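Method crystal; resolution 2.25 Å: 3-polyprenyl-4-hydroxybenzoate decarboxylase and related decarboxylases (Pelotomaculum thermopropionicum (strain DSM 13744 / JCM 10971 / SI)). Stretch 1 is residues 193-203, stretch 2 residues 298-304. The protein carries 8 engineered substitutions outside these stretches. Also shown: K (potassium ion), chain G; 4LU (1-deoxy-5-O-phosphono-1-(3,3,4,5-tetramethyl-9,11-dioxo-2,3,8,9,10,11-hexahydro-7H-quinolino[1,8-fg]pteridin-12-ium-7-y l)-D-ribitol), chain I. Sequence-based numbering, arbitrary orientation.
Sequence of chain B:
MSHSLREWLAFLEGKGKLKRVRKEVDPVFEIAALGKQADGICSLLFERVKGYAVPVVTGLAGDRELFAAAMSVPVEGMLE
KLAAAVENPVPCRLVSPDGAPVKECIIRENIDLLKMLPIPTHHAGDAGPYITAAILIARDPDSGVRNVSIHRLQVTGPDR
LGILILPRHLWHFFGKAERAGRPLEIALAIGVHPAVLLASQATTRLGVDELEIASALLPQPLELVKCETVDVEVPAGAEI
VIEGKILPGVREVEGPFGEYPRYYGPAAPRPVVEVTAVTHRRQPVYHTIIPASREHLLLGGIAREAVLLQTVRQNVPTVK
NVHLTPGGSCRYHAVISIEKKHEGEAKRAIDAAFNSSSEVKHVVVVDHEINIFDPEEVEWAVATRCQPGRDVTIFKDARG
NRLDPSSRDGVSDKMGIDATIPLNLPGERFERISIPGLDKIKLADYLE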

# COMPACT_ATOMS: atom_id res chain seq x y z
N HIS B 193 11.66 17.58 22.92
CA HIS B 193 11.19 17.96 21.63
C HIS B 193 11.60 16.89 20.60
O HIS B 193 12.69 16.37 20.69
CB HIS B 193 11.80 19.31 21.27
CG HIS B 193 11.18 19.94 20.08
ND1 HIS B 193 11.60 19.67 18.80
CD2 HIS B 193 10.15 20.82 19.97
CE1 HIS B 193 10.88 20.37 17.95
NE2 HIS B 193 9.99 21.08 18.63
N PRO B 194 10.75 16.60 19.61
CA PRO B 194 11.12 15.64 18.57
C PRO B 194 12.42 15.89 17.82
O PRO B 194 13.05 14.92 17.36
CB PRO B 194 9.96 15.71 17.59
CG PRO B 194 8.78 16.09 18.45
CD PRO B 194 9.34 17.04 19.47
N ALA B 195 12.84 17.14 17.68
CA ALA B 195 14.13 17.41 17.04
C ALA B 195 15.25 16.84 17.83
O ALA B 195 16.27 16.42 17.25
CB ALA B 195 14.36 18.91 16.86
N VAL B 196 15.11 16.81 19.15
CA VAL B 196 16.16 16.25 20.00
C VAL B 196 16.25 14.72 19.85
O VAL B 196 17.36 14.15 19.82
CB VAL B 196 15.99 16.68 21.46
CG1 VAL B 196 17.08 16.11 22.34
CG2 VAL B 196 15.94 18.23 21.58
N LEU B 197 15.08 14.08 19.73
CA LEU B 197 14.96 12.64 19.53
C LEU B 197 15.52 12.27 18.18
O LEU B 197 16.29 11.31 18.07
CB LEU B 197 13.51 12.18 19.64
CG LEU B 197 12.83 12.31 20.99
CD1 LEU B 197 11.35 12.04 20.87
CD2 LEU B 197 13.42 11.41 22.02
N LEU B 198 15.16 13.06 17.17
CA LEU B 198 15.68 12.88 15.83
C LEU B 198 17.20 13.02 15.82
O LEU B 198 17.90 12.16 15.31
CB LEU B 198 14.98 13.83 14.90
CG LEU B 198 15.31 13.79 13.43
CD1 LEU B 198 14.98 12.45 12.83
CD2 LEU B 198 14.44 14.83 12.75
N ALA B 199 17.72 14.03 16.50
CA ALA B 199 19.18 14.18 16.62
C ALA B 199 19.89 13.04 17.30
O ALA B 199 21.05 12.76 16.96
CB ALA B 199 19.54 15.47 17.32
N SER B 200 19.24 12.38 18.26
CA SER B 200 19.86 11.26 18.95
C SER B 200 20.08 10.03 18.06
O SER B 200 20.79 9.10 18.47
CB SER B 200 18.99 10.83 20.13
OG SER B 200 17.83 10.12 19.66
N GLN B 201 19.43 9.99 16.90
CA GLN B 201 19.57 8.92 15.91
C GLN B 201 20.59 9.20 14.81
O GLN B 201 20.75 8.40 13.92
CB GLN B 201 18.19 8.64 15.30
CG GLN B 201 17.18 8.23 16.35
CD GLN B 201 17.69 7.02 17.13
OE1 GLN B 201 18.09 7.10 18.33
NE2 GLN B 201 17.72 5.89 16.44
N ALA B 202 21.26 10.34 14.83
CA ALA B 202 22.39 10.55 13.88
C ALA B 202 23.50 9.51 14.08
O ALA B 202 23.94 9.20 15.22
CB ALA B 202 22.98 11.95 14.02
N THR B 203 23.91 8.96 12.94
CA THR B 203 24.99 7.99 12.87
C THR B 203 26.17 8.81 12.37
O THR B 203 26.15 9.33 11.25
CB THR B 203 24.65 6.85 11.89
OG1 THR B 203 23.35 6.32 12.17
CG2 THR B 203 25.71 5.72 11.97
N LEU B 298 10.08 6.18 11.96
CA LEU B 298 10.54 7.45 11.36
C LEU B 298 11.68 8.13 12.08
O LEU B 298 12.53 8.80 11.43
CB LEU B 298 9.36 8.40 11.12
CG LEU B 298 8.43 7.93 10.03
CD1 LEU B 298 7.15 8.76 9.92
CD2 LEU B 298 9.16 7.99 8.73
N LEU B 299 11.78 7.96 13.39
CA LEU B 299 12.90 8.53 14.10
C LEU B 299 14.21 8.09 13.51
O LEU B 299 15.03 8.91 13.09
CB LEU B 299 12.90 8.23 15.62
CG LEU B 299 12.18 9.23 16.50
CD1 LEU B 299 12.20 8.68 17.94
CD2 LEU B 299 12.85 10.60 16.36
N GLY B 300 14.42 6.77 13.51
CA GLY B 300 15.63 6.20 12.89
C GLY B 300 15.63 6.31 11.36
O GLY B 300 16.67 6.57 10.77
N GLY B 301 14.48 6.13 10.74
CA GLY B 301 14.32 6.16 9.30
C GLY B 301 14.76 7.44 8.61
O GLY B 301 15.52 7.40 7.65
N ILE B 302 14.30 8.57 9.11
CA ILE B 302 14.65 9.89 8.57
C ILE B 302 16.11 10.14 8.69
O ILE B 302 16.74 10.60 7.73
CB ILE B 302 13.81 11.00 9.23
CG1 ILE B 302 12.38 10.82 8.75
CG2 ILE B 302 14.30 12.38 8.82
CD1 ILE B 302 11.39 11.63 9.52
N ALA B 303 16.69 9.77 9.83
CA ALA B 303 18.15 9.84 9.99
C ALA B 303 18.90 8.98 8.99
O ALA B 303 19.91 9.43 8.40
CB ALA B 303 18.56 9.47 11.41
N ARG B 304 18.43 7.76 8.79
CA ARG B 304 19.10 6.86 7.80
C ARG B 304 18.86 7.39 6.38
O ARG B 304 19.71 7.32 5.56
CB ARG B 304 18.71 5.41 7.97
CG ARG B 304 19.14 4.79 9.32
CD ARG B 304 18.78 3.31 9.53
NE ARG B 304 17.39 3.08 9.77
CZ ARG B 304 16.77 3.12 10.98
NH1 ARG B 304 17.44 3.39 12.05
NH2 ARG B 304 15.44 2.88 11.09
K K G . 23.45 8.55 18.15
C9 4LU I . 16.36 3.78 18.79
C8 4LU I . 15.02 4.24 18.96
C7 4LU I . 14.09 3.55 19.74
C10 4LU I . 18.69 1.11 20.05
C6 4LU I . 14.46 2.15 20.22
N3 4LU I . 19.81 -0.47 22.07
C2 4LU I . 20.61 0.15 21.15
C13 4LU I . 12.08 1.32 21.24
C5 4LU I . 13.59 1.24 21.13
C1 4LU I . 15.40 -0.42 21.06
O2 4LU I . 21.87 0.01 21.23
N1 4LU I . 20.06 0.93 20.17
C4 4LU I . 18.44 -0.36 22.04
O4 4LU I . 17.74 -0.93 22.91
C4A 4LU I . 17.81 0.48 20.96
N5 4LU I . 16.39 0.69 20.88
C3 4LU I . 14.21 -0.04 21.56
C12 4LU I . 13.87 1.91 22.50
C5A 4LU I . 15.88 1.81 20.17
C7M 4LU I . 12.66 4.07 19.89
C8M 4LU I . 14.71 5.55 18.29
C9A 4LU I . 16.85 2.57 19.33
N10 4LU I . 18.13 1.96 19.06
C1' 4LU I . 19.07 2.54 18.10
C2' 4LU I . 20.05 3.62 18.62
O2' 4LU I . 19.43 4.58 19.48
C3' 4LU I . 20.60 4.36 17.42
O3' 4LU I . 21.07 3.42 16.45
C4' 4LU I . 21.68 5.37 17.81
O4' 4LU I . 21.92 6.41 16.81
C5' 4LU I . 23.04 4.78 18.13
O5' 4LU I . 23.78 5.97 18.44
P 4LU I . 25.41 6.04 18.45
O2P 4LU I . 25.80 7.41 19.04
O3P 4LU I . 25.87 4.90 19.41
O1P 4LU I . 25.80 5.90 16.98

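The two stretches meet through shape alone: no hydrogen bond passes between them, and the 361 Å² of surface they bury together is held by close packing of mostly apolar groups. The helix of stretch 1, beginning at Pro194, and the helix that runs through residues 298-304 cross with 62° between their directions. Their axes come within 9.3 Å, and Leu299 and Leu198 pack where the helices meet.

The main bump is Leu299, which contributes more area to the contact than any other residue. Its CA-to-CB bond points sideways, but with chi1 at -90° and chi2 at 175° (t) the end of the chain swings nearer to stretch 1. There its CD2 methyl settles into a shallow hollow made largely of backbone. Leu299 CD2 lies 3.5 Å from Leu198 N, 3.6 Å from Leu197 C and 3.7 Å from Leu197 CB, while Pro194 O, at 4.4 Å, lines the margin. The amide in this hollow is no wasted polar group, because Leu198 N already donates to Pro194 O within its own helix (2.8 Å). A methyl can therefore rest against it without depriving it of a partner. A branched, flexible leucine suits the site: it reaches across and presents a rounded end to the groove.

Leu198 returns the gesture. It too starts sideways and bends nearer, in the t, p rotamer, so that Leu198 CB lies 4.1 Å from Leu299 CD2. Leu198 CD1 lies 4.1 Å from Ile302 CB and 4.4 Å from Ala303 N. Ile302 points toward stretch 1 and offers its beta-branched base as a broad surface for that methyl. The Leu299 end packs on the base of Leu198, whose own end carries on to Ile302.

Farther along, the backbones stay near each other, and stretch 2 meets the turn with Ala303 and Gly300. Ala303 points directly toward stretch 1, and Ala303 CB fits against the turn that runs from Ala199 to Ala202, 3.5 Å from Gln201 O and 4.0 Å from Gln201 CB. With the CA atoms of Ala202 and Ala303 just 5.8 Å apart, a single methyl fills the space. Gln201 points toward stretch 2, and its aliphatic part lies along the helix: Gln201 CB is 3.9 Å from Leu299 O and Gln201 CG 4.3 Å from Leu299 CB. Beside it, Gly300 gives a smooth, low surface, with its CA 5.7 Å from Gln201 CA. A CB on Gly300 would come within 2.5 Å of Arg304 NH1, so the absence of a side chain leaves room for the arginine.

The first stretch is also shaped from within. His193 caps its helix, with His193 ND1 accepting from Ala195 N at 3.0 Å, and Ser200 OG donates to Leu197 O at 2.5 Å. Beyond the contact, the turn serves the potassium ion, K, bound by Ser200 O at 2.7 Å and Ala202 O at 3.0 Å.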